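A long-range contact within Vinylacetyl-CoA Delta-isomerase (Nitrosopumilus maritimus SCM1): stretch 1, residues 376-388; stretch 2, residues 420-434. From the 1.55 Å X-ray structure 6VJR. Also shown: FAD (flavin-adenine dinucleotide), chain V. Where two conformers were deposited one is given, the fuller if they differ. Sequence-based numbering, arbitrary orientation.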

# COMPACT_ATOMS: atom_id res chain seq x y z
N ILE A 376 3.28 -9.57 -6.18
CA ILE A 376 2.82 -10.77 -6.86
C ILE A 376 3.53 -11.98 -6.26
O ILE A 376 2.92 -13.05 -6.03
N SER A 377 4.82 -11.84 -5.98
CA SER A 377 5.58 -12.92 -5.39
C SER A 377 5.09 -13.26 -3.98
O SER A 377 4.98 -14.44 -3.64
N ARG A 378 4.81 -12.24 -3.18
CA ARG A 378 4.30 -12.46 -1.83
C ARG A 378 3.00 -13.26 -1.87
O ARG A 378 2.82 -14.23 -1.15
N LEU A 379 2.09 -12.86 -2.76
CA LEU A 379 0.80 -13.52 -2.87
C LEU A 379 0.95 -14.97 -3.34
O LEU A 379 0.21 -15.85 -2.90
N ALA A 380 1.83 -15.19 -4.31
CA ALA A 380 2.14 -16.56 -4.75
C ALA A 380 2.60 -17.45 -3.59
O ALA A 380 2.19 -18.61 -3.48
N GLN A 381 3.44 -16.91 -2.72
CA GLN A 381 3.93 -17.69 -1.60
C GLN A 381 2.80 -17.96 -0.61
O GLN A 381 2.74 -19.05 -0.04
N ASP A 382 1.91 -16.99 -0.40
CA ASP A 382 0.72 -17.23 0.45
C ASP A 382 -0.08 -18.42 -0.08
O ASP A 382 -0.42 -19.40 0.62
N ILE A 383 -0.40 -18.37 -1.39
CA ILE A 383 -1.23 -19.41 -1.98
C ILE A 383 -0.53 -20.78 -1.93
O ILE A 383 -1.18 -21.80 -1.79
N ALA A 384 0.80 -20.81 -2.08
CA ALA A 384 1.52 -22.08 -2.17
C ALA A 384 1.53 -22.86 -0.85
O ALA A 384 1.46 -24.10 -0.85
N GLY A 385 1.67 -22.15 0.27
CA GLY A 385 1.88 -22.81 1.56
C GLY A 385 3.36 -23.00 1.91
O GLY A 385 4.27 -22.68 1.13
N GLY A 386 3.59 -23.51 3.13
CA GLY A 386 4.93 -23.63 3.66
C GLY A 386 5.89 -24.51 2.87
O GLY A 386 7.12 -24.32 2.95
N LEU A 387 5.35 -25.52 2.15
CA LEU A 387 6.19 -26.47 1.43
C LEU A 387 7.01 -25.77 0.34
O LEU A 387 8.01 -26.29 -0.09
N VAL A 388 6.62 -24.56 -0.07
CA VAL A 388 7.39 -23.79 -1.03
C VAL A 388 8.83 -23.58 -0.55
O VAL A 388 9.73 -23.47 -1.38
N ASN A 420 4.19 -33.78 -9.62
CA ASN A 420 3.71 -32.54 -10.20
C ASN A 420 3.55 -31.44 -9.15
O ASN A 420 3.88 -30.26 -9.41
N ARG A 421 3.06 -31.79 -7.93
CA ARG A 421 2.97 -30.82 -6.87
C ARG A 421 4.35 -30.30 -6.47
O ARG A 421 4.53 -29.10 -6.29
N MET A 422 5.32 -31.19 -6.36
CA MET A 422 6.70 -30.79 -6.12
C MET A 422 7.22 -29.85 -7.20
O MET A 422 7.85 -28.84 -6.90
N ARG A 423 7.00 -30.20 -8.46
CA ARG A 423 7.53 -29.39 -9.54
C ARG A 423 6.96 -27.96 -9.50
O ARG A 423 7.68 -27.00 -9.73
N ILE A 424 5.65 -27.83 -9.25
CA ILE A 424 5.05 -26.51 -9.30
C ILE A 424 5.55 -25.68 -8.09
O ILE A 424 5.83 -24.49 -8.22
N LEU A 425 5.70 -26.30 -6.92
CA LEU A 425 6.28 -25.60 -5.78
C LEU A 425 7.70 -25.10 -6.06
O LEU A 425 8.03 -23.95 -5.73
N ARG A 426 8.51 -25.95 -6.69
CA ARG A 426 9.87 -25.54 -7.07
C ARG A 426 9.84 -24.36 -8.05
O ARG A 426 10.70 -23.50 -8.01
N LEU A 427 8.89 -24.35 -9.00
CA LEU A 427 8.76 -23.23 -9.91
C LEU A 427 8.52 -21.92 -9.14
O LEU A 427 9.17 -20.88 -9.42
N ILE A 428 7.59 -21.96 -8.19
CA ILE A 428 7.29 -20.78 -7.36
C ILE A 428 8.53 -20.36 -6.57
O ILE A 428 8.87 -19.17 -6.56
N GLU A 429 9.23 -21.31 -5.95
CA GLU A 429 10.47 -21.00 -5.25
C GLU A 429 11.49 -20.32 -6.17
O GLU A 429 12.11 -19.32 -5.85
N ASN A 430 11.64 -20.88 -7.37
CA ASN A 430 12.60 -20.38 -8.34
C ASN A 430 12.33 -18.93 -8.74
O ASN A 430 13.27 -18.17 -8.94
N MET A 431 11.07 -18.57 -8.87
CA MET A 431 10.70 -17.23 -9.31
C MET A 431 10.63 -16.21 -8.17
O MET A 431 10.64 -15.01 -8.45
N THR A 432 10.52 -16.65 -6.91
CA THR A 432 10.35 -15.73 -5.78
C THR A 432 11.57 -15.64 -4.86
O THR A 432 11.75 -14.62 -4.21
N LEU A 433 12.39 -16.70 -4.80
CA LEU A 433 13.61 -16.75 -4.01
C LEU A 433 14.85 -17.12 -4.83
O LEU A 433 15.96 -16.70 -4.49
N GLY A 434 14.69 -17.94 -5.85
CA GLY A 434 15.79 -18.58 -6.52
C GLY A 434 16.28 -17.85 -7.75
O GLY A 434 16.25 -16.61 -7.82

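Two helices that run nearly antiparallel, their N-to-C directions 154° apart, illustrate how apolar side chains fill a contact that a single hydrogen bond then pins at one end. Along stretch 2, Arg 421 comes first: its CB points sideways, but an extended chain (chi1, chi2 and chi3 all t) brings NH1 to 3.6 Å from Leu 387 CD2, while its guanidinium hydrogen-bonds elsewhere in the structure. One turn on, Leu 425 (m, t) points toward stretch 1. Its CD1 lies 3.8 Å from Leu 387 CD2, and its CD2 packs 4.0 Å from Ala 384 CB and 4.1 Å from Val 388 CB. Ile 428 (m, t) follows on the same face, placing CD1 4.0 Å from Ala 384 CB and CG2 3.7 Å from Val 388 CG2. Glu 429 turns sideways; its CB meets Val 388 O at 3.7 Å, and its OE1 is held by Arg 426 NH1 in a 2.9 Å salt bridge. Thr 432 (p) comes next on this face: its OG1 donates to Ile 428 O at 2.8 Å and accepts from Gln 381 NE2 at 2.9 Å, while its CG2 rests 3.6 Å from Ser 377 CB. Leu 433 CG then lies 3.8 Å from Gln 381 NE2. Beyond this contact, stretch 1 binds FAD, with Asp 382 OD1 accepting from O3B at 2.8 Å and Gly 386 N donating to O1P at 2.9 Å.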

# COMPACT_ATOMS: atom_id res chain seq x y z
CB ILE A 376 3.03 -10.58 -8.38
CG1 ILE A 376 2.16 -9.44 -8.96
CG2 ILE A 376 2.76 -11.87 -9.12
CD1 ILE A 376 2.50 -9.03 -10.37
CB SER A 377 7.04 -12.56 -5.36
OG SER A 377 7.54 -12.50 -6.68
CB ARG A 378 4.10 -11.13 -1.11
CG ARG A 378 3.79 -11.27 0.37
CD ARG A 378 3.64 -9.91 1.02
NE ARG A 378 2.38 -9.25 0.72
CZ ARG A 378 1.23 -9.51 1.31
NH1 ARG A 378 1.17 -10.23 2.43
NH2 ARG A 378 0.15 -8.93 0.83
CB LEU A 379 -0.16 -12.73 -3.75
CG LEU A 379 -0.54 -11.35 -3.22
CD1 LEU A 379 -1.37 -10.61 -4.22
CD2 LEU A 379 -1.25 -11.43 -1.87
CB ALA A 380 3.12 -16.56 -5.91
CB GLN A 381 5.08 -16.99 -0.90
CG GLN A 381 6.32 -16.89 -1.77
CD GLN A 381 7.55 -16.55 -0.96
OE1 GLN A 381 7.49 -16.30 0.26
NE2 GLN A 381 8.69 -16.61 -1.63
CB ASP A 382 -0.13 -15.98 0.48
CG ASP A 382 -1.42 -16.02 1.30
OD1 ASP A 382 -1.77 -17.11 1.88
OD2 ASP A 382 -2.10 -14.97 1.36
CB ILE A 383 -1.62 -19.00 -3.42
CG1 ILE A 383 -2.49 -17.74 -3.39
CG2 ILE A 383 -2.29 -20.16 -4.13
CD1 ILE A 383 -2.69 -17.06 -4.70
CB ALA A 384 2.92 -21.82 -2.62
CB LEU A 387 5.27 -27.55 0.87
CG LEU A 387 5.80 -28.96 0.70
CD1 LEU A 387 6.48 -29.51 1.93
CD2 LEU A 387 4.65 -29.81 0.22
CB VAL A 388 6.62 -22.52 -1.47
CG1 VAL A 388 6.66 -21.43 -0.41
CG2 VAL A 388 7.09 -21.99 -2.81
CB ASN A 420 2.41 -32.71 -10.97
CG ASN A 420 2.56 -33.56 -12.21
OD1 ASN A 420 3.64 -33.68 -12.79
ND2 ASN A 420 1.44 -34.05 -12.69
CB ARG A 421 2.18 -31.44 -5.73
CG ARG A 421 1.86 -30.50 -4.58
CD ARG A 421 0.80 -31.10 -3.66
NE ARG A 421 0.48 -30.21 -2.54
CZ ARG A 421 0.91 -30.30 -1.28
NH1 ARG A 421 1.64 -31.33 -0.89
NH2 ARG A 421 0.66 -29.29 -0.45
CB MET A 422 7.63 -31.98 -5.95
CG MET A 422 7.26 -32.82 -4.78
SD MET A 422 8.32 -34.24 -4.46
CE MET A 422 9.88 -33.46 -4.88
CB ARG A 423 7.21 -30.04 -10.90
CG ARG A 423 8.11 -31.21 -11.23
CD ARG A 423 7.63 -31.96 -12.47
NE ARG A 423 8.52 -33.02 -12.91
CZ ARG A 423 9.69 -32.83 -13.47
NH1 ARG A 423 10.05 -31.64 -13.91
NH2 ARG A 423 10.46 -33.87 -13.71
CB ILE A 424 3.52 -26.51 -9.45
CG1 ILE A 424 3.08 -25.19 -10.07
CG2 ILE A 424 2.81 -26.82 -8.13
CD1 ILE A 424 3.37 -25.10 -11.55
CB LEU A 425 6.23 -26.49 -4.53
CG LEU A 425 4.84 -26.77 -3.95
CD1 LEU A 425 4.87 -27.96 -3.05
CD2 LEU A 425 4.36 -25.55 -3.18
CB ARG A 426 10.69 -26.71 -7.63
CG ARG A 426 11.07 -27.69 -6.51
CD ARG A 426 12.03 -27.06 -5.52
NE ARG A 426 12.62 -28.10 -4.69
CZ ARG A 426 12.84 -27.98 -3.36
NH1 ARG A 426 12.81 -26.78 -2.82
NH2 ARG A 426 13.16 -29.05 -2.65
CB LEU A 427 7.76 -23.47 -11.03
CG LEU A 427 7.64 -22.34 -12.05
CD1 LEU A 427 8.93 -22.08 -12.80
CD2 LEU A 427 6.51 -22.64 -13.00
CB ILE A 428 6.06 -21.01 -6.47
CG1 ILE A 428 4.83 -21.25 -7.32
CG2 ILE A 428 5.86 -19.80 -5.57
CD1 ILE A 428 3.60 -21.71 -6.54
CB GLU A 429 11.03 -22.27 -4.62
CG GLU A 429 12.24 -22.05 -3.73
CD GLU A 429 13.12 -23.28 -3.44
OE1 GLU A 429 13.02 -24.29 -4.20
OE2 GLU A 429 13.90 -23.28 -2.45
CB ASN A 430 12.55 -21.28 -9.57
CG ASN A 430 13.27 -20.78 -10.80
OD1 ASN A 430 14.51 -20.78 -10.89
ND2 ASN A 430 12.50 -20.28 -11.73
CB MET A 431 9.38 -17.27 -10.06
CG MET A 431 9.50 -18.06 -11.35
SD MET A 431 8.02 -18.02 -12.37
CE MET A 431 8.22 -16.36 -13.04
CB THR A 432 9.08 -16.12 -5.03
OG1 THR A 432 9.20 -17.39 -4.41
CG2 THR A 432 7.85 -16.06 -5.93
CB LEU A 433 13.46 -17.71 -2.84
CG LEU A 433 12.41 -17.33 -1.80
CD1 LEU A 433 12.22 -18.43 -0.77
CD2 LEU A 433 12.81 -16.06 -1.17
PA FAD V . -1.71 -24.51 3.25
O1A FAD V . -2.65 -24.78 4.36
O2A FAD V . -1.64 -25.46 2.11
O5B FAD V . -2.02 -23.02 2.79
C5B FAD V . -1.84 -22.64 1.40
C4B FAD V . -2.90 -21.63 1.03
O4B FAD V . -4.17 -22.31 1.00
C3B FAD V . -3.07 -20.44 2.01
O3B FAD V . -3.44 -19.26 1.30
C2B FAD V . -4.23 -20.91 2.93
O2B FAD V . -4.98 -19.89 3.56
C1B FAD V . -5.07 -21.69 1.93
N9A FAD V . -5.94 -22.70 2.52
C8A FAD V . -5.57 -23.89 3.08
N7A FAD V . -6.59 -24.60 3.52
C5A FAD V . -7.70 -23.83 3.23
C6A FAD V . -9.08 -24.05 3.43
N6A FAD V . -9.56 -25.16 3.97
N1A FAD V . -9.94 -23.07 3.06
C2A FAD V . -9.41 -21.97 2.49
N3A FAD V . -8.14 -21.66 2.26
C4A FAD V . -7.31 -22.65 2.61
N1 FAD V . 4.38 -25.84 12.03
C2 FAD V . 4.64 -26.52 13.19
O2 FAD V . 3.82 -27.27 13.73
N3 FAD V . 5.87 -26.40 13.78
C4 FAD V . 6.92 -25.62 13.39
O4 FAD V . 8.01 -25.65 13.97
C4X FAD V . 6.68 -24.97 12.14
N5 FAD V . 7.67 -24.23 11.62
C5X FAD V . 7.52 -23.76 10.33
C6 FAD V . 8.59 -23.16 9.66
C7 FAD V . 8.47 -22.74 8.33
C7M FAD V . 9.67 -22.18 7.60
C8 FAD V . 7.21 -22.68 7.74
C8M FAD V . 7.03 -22.22 6.32
C9 FAD V . 6.15 -23.28 8.38
C9A FAD V . 6.27 -23.81 9.68
N10 FAD V . 5.21 -24.45 10.34
C10 FAD V . 5.39 -25.13 11.53
C1' FAD V . 4.01 -24.74 9.55
C2' FAD V . 3.01 -23.62 9.35
O2' FAD V . 2.21 -23.55 10.53
C3' FAD V . 2.16 -23.92 8.13
O3' FAD V . 3.01 -23.68 7.02
C4' FAD V . 0.85 -23.12 8.07
O4' FAD V . -0.11 -23.52 9.04
C5' FAD V . 0.23 -23.17 6.69
O5' FAD V . -0.08 -24.56 6.40
P FAD V . 0.43 -25.19 5.03
O1P FAD V . 1.87 -25.00 4.90
O2P FAD V . -0.12 -26.56 4.98
O3P FAD V . -0.23 -24.34 3.87